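Local structure of integral membrane indolylacetylinositol arabinosyltransferase EmbC (Mycolicibacterium smegmatis, 7BVE) at residues 87-91 with 188-192; 495-501 with 565-571; 766-772 with 832-836. The protein probably transfers arabinose units to build mycobacterial cell wall arabinan, and is a membrane-embedded arabinosyltransferase that binds the anti-tuberculosis drug ethambutol. All coordinates share one frame. Residue numbers count along the deposited sequence, not the author numbering.

Contact 1. Residues 87-91 with 188-192; sequences NRSVL and TDLSG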
# COMPACT_ATOMS: atom_id res chain seq x y z
N ASN A 87 -26.25 -33.94 35.66
CA ASN A 87 -25.66 -33.03 34.68
C ASN A 87 -24.15 -33.18 34.60
O ASN A 87 -23.49 -32.37 33.94
CB ASN A 87 -26.05 -31.58 35.00
CG ASN A 87 -25.71 -31.18 36.43
OD1 ASN A 87 -25.18 -31.97 37.22
ND2 ASN A 87 -26.01 -29.93 36.77
N ARG A 88 -23.59 -34.18 35.28
CA ARG A 88 -22.15 -34.40 35.32
C ARG A 88 -21.73 -35.09 34.04
O ARG A 88 -21.96 -36.29 33.87
CB ARG A 88 -21.81 -35.25 36.54
CG ARG A 88 -22.17 -34.58 37.84
CD ARG A 88 -21.83 -35.46 39.02
NE ARG A 88 -22.26 -34.83 40.27
CZ ARG A 88 -21.51 -33.99 40.97
NH1 ARG A 88 -21.99 -33.46 42.09
NH2 ARG A 88 -20.29 -33.68 40.57
N SER A 89 -21.11 -34.35 33.12
CA SER A 89 -20.77 -34.92 31.82
C SER A 89 -19.33 -35.41 31.77
O SER A 89 -19.09 -36.59 31.47
CB SER A 89 -21.03 -33.90 30.71
OG SER A 89 -22.42 -33.67 30.57
N VAL A 90 -18.36 -34.55 32.05
CA VAL A 90 -16.97 -34.91 31.82
C VAL A 90 -16.43 -35.70 33.01
O VAL A 90 -16.76 -35.43 34.17
CB VAL A 90 -16.11 -33.67 31.51
CG1 VAL A 90 -16.63 -32.98 30.27
CG2 VAL A 90 -16.07 -32.70 32.66
N LEU A 91 -15.64 -36.72 32.70
CA LEU A 91 -14.89 -37.46 33.70
C LEU A 91 -13.53 -36.84 33.94
O LEU A 91 -13.04 -36.87 35.08
CB LEU A 91 -14.71 -38.91 33.23
CG LEU A 91 -13.94 -39.91 34.09
CD1 LEU A 91 -14.68 -40.17 35.36
CD2 LEU A 91 -13.74 -41.19 33.33
N THR A 188 -12.68 -31.63 36.19
CA THR A 188 -13.52 -32.82 36.32
C THR A 188 -14.88 -32.40 36.85
O THR A 188 -15.12 -31.24 37.19
CB THR A 188 -12.87 -33.84 37.25
OG1 THR A 188 -13.68 -35.02 37.27
CG2 THR A 188 -12.77 -33.30 38.64
N ASP A 189 -15.80 -33.37 36.92
CA ASP A 189 -17.13 -33.15 37.47
C ASP A 189 -17.51 -34.15 38.55
O ASP A 189 -18.70 -34.35 38.79
CB ASP A 189 -18.22 -33.20 36.39
CG ASP A 189 -18.23 -31.97 35.52
OD1 ASP A 189 -17.70 -30.93 35.95
OD2 ASP A 189 -18.82 -32.02 34.42
N LEU A 190 -16.54 -34.78 39.20
CA LEU A 190 -16.85 -35.69 40.29
C LEU A 190 -16.42 -35.06 41.61
O LEU A 190 -15.77 -34.01 41.65
CB LEU A 190 -16.17 -37.03 40.08
CG LEU A 190 -16.56 -37.78 38.81
CD1 LEU A 190 -15.80 -39.08 38.73
CD2 LEU A 190 -18.04 -38.03 38.78
N SER A 191 -16.79 -35.71 42.72
CA SER A 191 -16.53 -35.12 44.02
C SER A 191 -16.06 -36.09 45.10
O SER A 191 -15.74 -35.63 46.20
CB SER A 191 -17.78 -34.40 44.53
OG SER A 191 -18.82 -35.32 44.79
N GLY A 192 -15.99 -37.39 44.84
CA GLY A 192 -15.70 -38.34 45.88
C GLY A 192 -14.22 -38.47 46.20
O GLY A 192 -13.40 -37.63 45.81
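This is a contact of hydrogen bonds and apolar packing between a loop and the start of an edge strand, in the N-terminal concanavalin-like domain. Residues 87-91 lead into strand 90-93, while residues 188-192 belong to the loop between strands 171-175 and 201-203. Asp189 O lies at the edge of the Arg88 guanidinium, near its plane, and takes a very short hydrogen bond of 2.5 Å from Arg88 NH2. At the other end, Thr188 OG1 donates to Leu91 O at 2.9 Å. Asp189 points its CB toward 87-91. Its OD2 accepts a weak bond from Val90 N at 3.5 Å, but its stronger partner is Lys97, in a salt bridge. Leu91 CD1 and Leu190 CD1 add an apolar touch at 3.7 Å. Trp53 also packs on Thr188 and Leu190, and strand 107-112 covers Val90. The contact ties the edge of a four-stranded antiparallel sheet to a loop connecting strands of a seven-stranded one, consistent with the all-beta architecture of concanavalin-like domains.

Contact 2. Residues 495-501 with 565-571; sequences SLAWFDE and MMFTPTK. With PO4 (phosphate ion), chain F.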
# COMPACT_ATOMS: atom_id res chain seq x y z
N SER A 495 7.46 -12.29 9.17
CA SER A 495 8.83 -12.16 8.71
C SER A 495 8.78 -11.91 7.21
O SER A 495 8.48 -12.82 6.44
CB SER A 495 9.65 -13.40 9.03
OG SER A 495 9.19 -14.50 8.27
N LEU A 496 9.07 -10.68 6.81
CA LEU A 496 9.11 -10.31 5.41
C LEU A 496 10.51 -10.54 4.85
O LEU A 496 11.50 -10.54 5.58
CB LEU A 496 8.71 -8.85 5.26
CG LEU A 496 7.28 -8.53 5.69
CD1 LEU A 496 7.05 -7.05 5.67
CD2 LEU A 496 6.30 -9.22 4.77
N ALA A 497 10.57 -10.74 3.54
CA ALA A 497 11.83 -11.04 2.88
C ALA A 497 12.52 -9.75 2.46
O ALA A 497 12.03 -8.65 2.72
CB ALA A 497 11.60 -11.96 1.70
N TRP A 498 13.67 -9.88 1.80
CA TRP A 498 14.46 -8.71 1.45
C TRP A 498 13.84 -7.90 0.33
O TRP A 498 14.14 -6.71 0.21
CB TRP A 498 15.88 -9.12 1.07
CG TRP A 498 15.95 -9.99 -0.14
CD1 TRP A 498 15.88 -11.35 -0.16
CD2 TRP A 498 16.10 -9.57 -1.49
NE1 TRP A 498 15.97 -11.80 -1.45
CE2 TRP A 498 16.10 -10.73 -2.29
CE3 TRP A 498 16.22 -8.33 -2.11
CZ2 TRP A 498 16.23 -10.67 -3.67
CZ3 TRP A 498 16.35 -8.28 -3.48
CH2 TRP A 498 16.35 -9.44 -4.24
N PHE A 499 12.99 -8.50 -0.49
CA PHE A 499 12.33 -7.79 -1.57
C PHE A 499 11.05 -7.10 -1.12
O PHE A 499 10.38 -6.46 -1.94
CB PHE A 499 12.05 -8.73 -2.75
CG PHE A 499 11.31 -9.99 -2.39
CD1 PHE A 499 9.93 -10.02 -2.32
CD2 PHE A 499 12.01 -11.16 -2.16
CE1 PHE A 499 9.27 -11.18 -2.00
CE2 PHE A 499 11.34 -12.32 -1.85
CZ PHE A 499 9.98 -12.33 -1.77
N ASP A 500 10.70 -7.19 0.16
CA ASP A 500 9.58 -6.48 0.73
C ASP A 500 9.99 -5.17 1.38
O ASP A 500 9.26 -4.65 2.22
CB ASP A 500 8.86 -7.36 1.74
CG ASP A 500 8.14 -8.51 1.08
OD1 ASP A 500 7.69 -8.34 -0.06
OD2 ASP A 500 8.03 -9.59 1.70
N GLU A 501 11.15 -4.63 1.00
CA GLU A 501 11.67 -3.40 1.57
C GLU A 501 10.84 -2.18 1.19
O GLU A 501 10.87 -1.17 1.90
CB GLU A 501 13.14 -3.27 1.17
CG GLU A 501 13.88 -1.96 1.45
CD GLU A 501 13.92 -1.55 2.91
OE1 GLU A 501 13.81 -2.41 3.80
OE2 GLU A 501 14.09 -0.35 3.18
N MET A 565 19.90 -2.15 5.86
CA MET A 565 18.61 -2.11 6.55
C MET A 565 17.49 -2.94 5.82
O MET A 565 16.41 -3.14 6.37
CB MET A 565 18.23 -0.65 6.73
CG MET A 565 17.13 -0.35 7.74
SD MET A 565 16.78 1.41 7.81
CE MET A 565 16.08 1.64 6.18
N MET A 566 17.66 -3.47 4.61
CA MET A 566 16.60 -4.24 3.96
C MET A 566 16.54 -5.69 4.42
O MET A 566 15.60 -6.39 4.06
CB MET A 566 16.75 -4.23 2.44
CG MET A 566 17.95 -4.97 1.92
SD MET A 566 18.04 -5.05 0.13
CE MET A 566 18.40 -3.35 -0.29
N PHE A 567 17.51 -6.15 5.21
CA PHE A 567 17.54 -7.53 5.68
C PHE A 567 17.00 -7.68 7.09
O PHE A 567 17.41 -8.59 7.81
CB PHE A 567 18.96 -8.09 5.59
CG PHE A 567 19.46 -8.25 4.19
CD1 PHE A 567 19.05 -9.32 3.42
CD2 PHE A 567 20.34 -7.35 3.65
CE1 PHE A 567 19.50 -9.48 2.13
CE2 PHE A 567 20.80 -7.50 2.37
CZ PHE A 567 20.38 -8.57 1.61
N THR A 568 16.13 -6.83 7.49
CA THR A 568 15.47 -6.94 8.78
C THR A 568 14.14 -7.67 8.61
O THR A 568 13.49 -7.55 7.57
CB THR A 568 15.22 -5.56 9.39
OG1 THR A 568 14.34 -4.82 8.55
CG2 THR A 568 16.52 -4.81 9.52
N PRO A 569 13.71 -8.46 9.60
CA PRO A 569 12.49 -9.26 9.41
C PRO A 569 11.21 -8.46 9.41
O PRO A 569 10.23 -8.88 8.78
CB PRO A 569 12.53 -10.24 10.59
CG PRO A 569 13.94 -10.26 11.01
CD PRO A 569 14.45 -8.89 10.79
N THR A 570 11.17 -7.33 10.09
CA THR A 570 9.99 -6.48 10.15
C THR A 570 10.31 -5.13 9.53
O THR A 570 11.41 -4.60 9.71
CB THR A 570 9.50 -6.30 11.58
OG1 THR A 570 10.54 -5.68 12.35
CG2 THR A 570 9.15 -7.63 12.20
N LYS A 571 9.35 -4.57 8.81
CA LYS A 571 9.55 -3.33 8.08
C LYS A 571 8.70 -2.26 8.75
O LYS A 571 7.58 -2.00 8.33
CB LYS A 571 9.18 -3.49 6.61
CG LYS A 571 9.89 -4.61 5.89
CD LYS A 571 11.38 -4.37 5.81
CE LYS A 571 12.05 -5.35 4.89
NZ LYS A 571 12.06 -6.72 5.41
P PO4 F . 11.39 -5.50 15.97
O1 PO4 F . 12.46 -4.82 16.79
O2 PO4 F . 10.18 -4.61 15.89
O3 PO4 F . 11.92 -5.77 14.59
O4 PO4 F . 11.00 -6.80 16.61
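A buried lysine amino group sits between the two loops and bonds to main-chain oxygens of both. Lys571 NZ donates to Thr568 O at 2.7 Å within its own loop, and more weakly to Ala497 O at 3.3 Å across the contact. Ala497 O also accepts Asp500 N at 3.2 Å, closing a turn. The only backbone-to-backbone hydrogen bond between the two loops runs from Leu496 N to Pro569 O, at 2.9 Å. Both loops belong to the GT-C-type membrane domain: 495-501 joins helices 479-492 and 502-508, and 565-571 follows helix 548-564. Glu501 OE1 lies 3.3 Å from Met566 CA, while its salt bridge is to Arg504, which also bonds Thr568. Trp498 CB meets Phe567 CE1 at 3.8 Å. Phe614 and Thr648 of the second subunit pack on Met566 and Trp498. Thr570 OG1 donates to O3 of the phosphate ion at 2.6 Å; that ion is also held by Arg383, a residue of the ethambutol pocket, and the side chain of Pro569 is about 9 Å from the drug.

Contact 3. Residues 766-772 with 832-836; sequences FGPNGIP and VLGSW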
# COMPACT_ATOMS: atom_id res chain seq x y z
N PHE A 766 -42.99 0.87 22.90
CA PHE A 766 -42.06 0.41 23.93
C PHE A 766 -41.89 -1.10 23.84
O PHE A 766 -42.87 -1.84 23.72
CB PHE A 766 -42.53 0.86 25.32
CG PHE A 766 -43.83 0.23 25.78
CD1 PHE A 766 -45.05 0.76 25.40
CD2 PHE A 766 -43.82 -0.86 26.64
CE1 PHE A 766 -46.24 0.20 25.83
CE2 PHE A 766 -45.00 -1.44 27.07
CZ PHE A 766 -46.21 -0.90 26.67
N GLY A 767 -40.63 -1.53 23.75
CA GLY A 767 -40.23 -2.92 23.69
C GLY A 767 -39.68 -3.42 25.02
O GLY A 767 -38.48 -3.25 25.25
N PRO A 768 -40.49 -3.98 25.92
CA PRO A 768 -39.95 -4.72 27.08
C PRO A 768 -39.21 -6.01 26.71
O PRO A 768 -38.33 -6.44 27.46
CB PRO A 768 -41.19 -5.02 27.92
CG PRO A 768 -42.16 -4.00 27.52
CD PRO A 768 -41.95 -3.82 26.06
N ASN A 769 -39.53 -6.63 25.57
CA ASN A 769 -38.64 -7.61 24.98
C ASN A 769 -38.28 -7.20 23.55
O ASN A 769 -37.87 -8.04 22.75
CB ASN A 769 -39.27 -9.01 25.03
CG ASN A 769 -38.24 -10.12 24.95
OD1 ASN A 769 -37.03 -9.87 24.87
ND2 ASN A 769 -38.71 -11.36 24.95
N GLY A 770 -38.44 -5.92 23.23
CA GLY A 770 -38.20 -5.43 21.89
C GLY A 770 -36.81 -4.88 21.67
O GLY A 770 -36.64 -3.69 21.39
N ILE A 771 -35.80 -5.73 21.83
CA ILE A 771 -34.44 -5.45 21.38
C ILE A 771 -33.97 -6.68 20.60
O ILE A 771 -34.40 -7.80 20.91
CB ILE A 771 -33.49 -5.11 22.55
CG1 ILE A 771 -33.37 -6.26 23.55
CG2 ILE A 771 -33.91 -3.85 23.28
CD1 ILE A 771 -32.28 -6.04 24.55
N PRO A 772 -33.15 -6.52 19.56
CA PRO A 772 -32.56 -7.70 18.91
C PRO A 772 -31.62 -8.46 19.82
O PRO A 772 -30.69 -7.88 20.39
CB PRO A 772 -31.81 -7.09 17.72
CG PRO A 772 -32.50 -5.83 17.45
CD PRO A 772 -32.93 -5.30 18.78
N VAL A 832 -36.44 -2.36 31.49
CA VAL A 832 -35.89 -2.13 30.16
C VAL A 832 -37.05 -1.84 29.21
O VAL A 832 -38.06 -2.56 29.22
CB VAL A 832 -35.07 -3.35 29.66
CG1 VAL A 832 -34.57 -3.12 28.25
CG2 VAL A 832 -33.91 -3.63 30.57
N LEU A 833 -36.91 -0.79 28.43
CA LEU A 833 -37.81 -0.51 27.31
C LEU A 833 -37.01 -0.61 26.02
O LEU A 833 -35.84 -0.99 26.02
CB LEU A 833 -38.49 0.84 27.48
CG LEU A 833 -39.82 0.88 28.24
CD1 LEU A 833 -39.68 0.60 29.71
CD2 LEU A 833 -40.44 2.22 28.07
N GLY A 834 -37.65 -0.29 24.91
CA GLY A 834 -37.00 -0.48 23.62
C GLY A 834 -37.79 0.16 22.51
O GLY A 834 -38.89 0.69 22.72
N SER A 835 -37.21 0.11 21.31
CA SER A 835 -37.85 0.69 20.13
C SER A 835 -37.64 -0.17 18.89
O SER A 835 -37.54 0.37 17.78
CB SER A 835 -37.34 2.09 19.86
OG SER A 835 -37.90 2.60 18.67
N TRP A 836 -37.57 -1.48 19.04
CA TRP A 836 -37.34 -2.39 17.92
C TRP A 836 -38.52 -3.32 17.76
O TRP A 836 -39.15 -3.73 18.75
CB TRP A 836 -36.08 -3.21 18.14
CG TRP A 836 -35.74 -4.10 17.00
CD1 TRP A 836 -35.20 -3.73 15.80
CD2 TRP A 836 -35.99 -5.50 16.91
NE1 TRP A 836 -35.05 -4.83 14.99
CE2 TRP A 836 -35.54 -5.93 15.65
CE3 TRP A 836 -36.54 -6.44 17.79
CZ2 TRP A 836 -35.61 -7.26 15.24
CZ3 TRP A 836 -36.61 -7.76 17.38
CH2 TRP A 836 -36.15 -8.16 16.12
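Backbone hydrogen bonds are few here. Gly767 N donates to Gly834 O at 3.0 Å with good geometry. Trp836 N gives a weak bond of 3.4 Å to Gly770 O. Two CA-H...O contacts support them: Phe766 CA lies 3.4 Å from Gly834 O, and Pro768 CA lies 3.6 Å from Val832 O.

Close backbone packing comes from three glycines. The CA atoms of Gly767 and Gly834 are only 4.0 Å apart. A CB on Gly834 would clash with the carbonyl oxygens of Gly767 and Gly770. One on Gly770 would run into Trp836 O and Gly767 CA. The lack of side chains therefore lets the two segments meet backbone to backbone.

Side-chain packing lies toward the ends. Pro772 CG sits over the face of the indole of Trp836, 3.5 Å from the centroid of its five-membered ring and 7° off the ring normal. This is a CH-pi contact. Phe766 CB meets Leu833 CD2 at 3.7 Å.

Trp937 continues the aromatic packing, touching Pro772 and meeting Trp836 edge-to-face. Asn815 and Ser817 bond Val832 O and Pro768 O respectively. A bound calcium ion lies about 5 Å from the side chain of Ser835. All this is in the C-terminal domain, in a region of strands and loops. Residues 766-772 follow strand 762-764, which pairs with 845-847 in a large antiparallel sheet, whereas the short strand 833-834 pairs with 939-940 in a separate two-stranded sheet.

Overall arrangement
The three contacts follow one another along the chain, and each falls in a different part of the protein. Contact 1 is in the N-terminal concanavalin-like domain, contact 2 in the helical membrane domain and contact 3 in the C-terminal domain. None touches another. Their centres are about 52 Å apart for contacts 1 and 2, 40 Å for contacts 1 and 3, and 54 Å for contacts 2 and 3. The centres of contacts 1 and 3 each lie about 42 Å from the centre of the chain, in beta-rich regions. The centre of contact 2 lies closer in, about 19 Å from that centre, near the bound ethambutol and beside the second subunit. Each contact thus joins parts of its own domain.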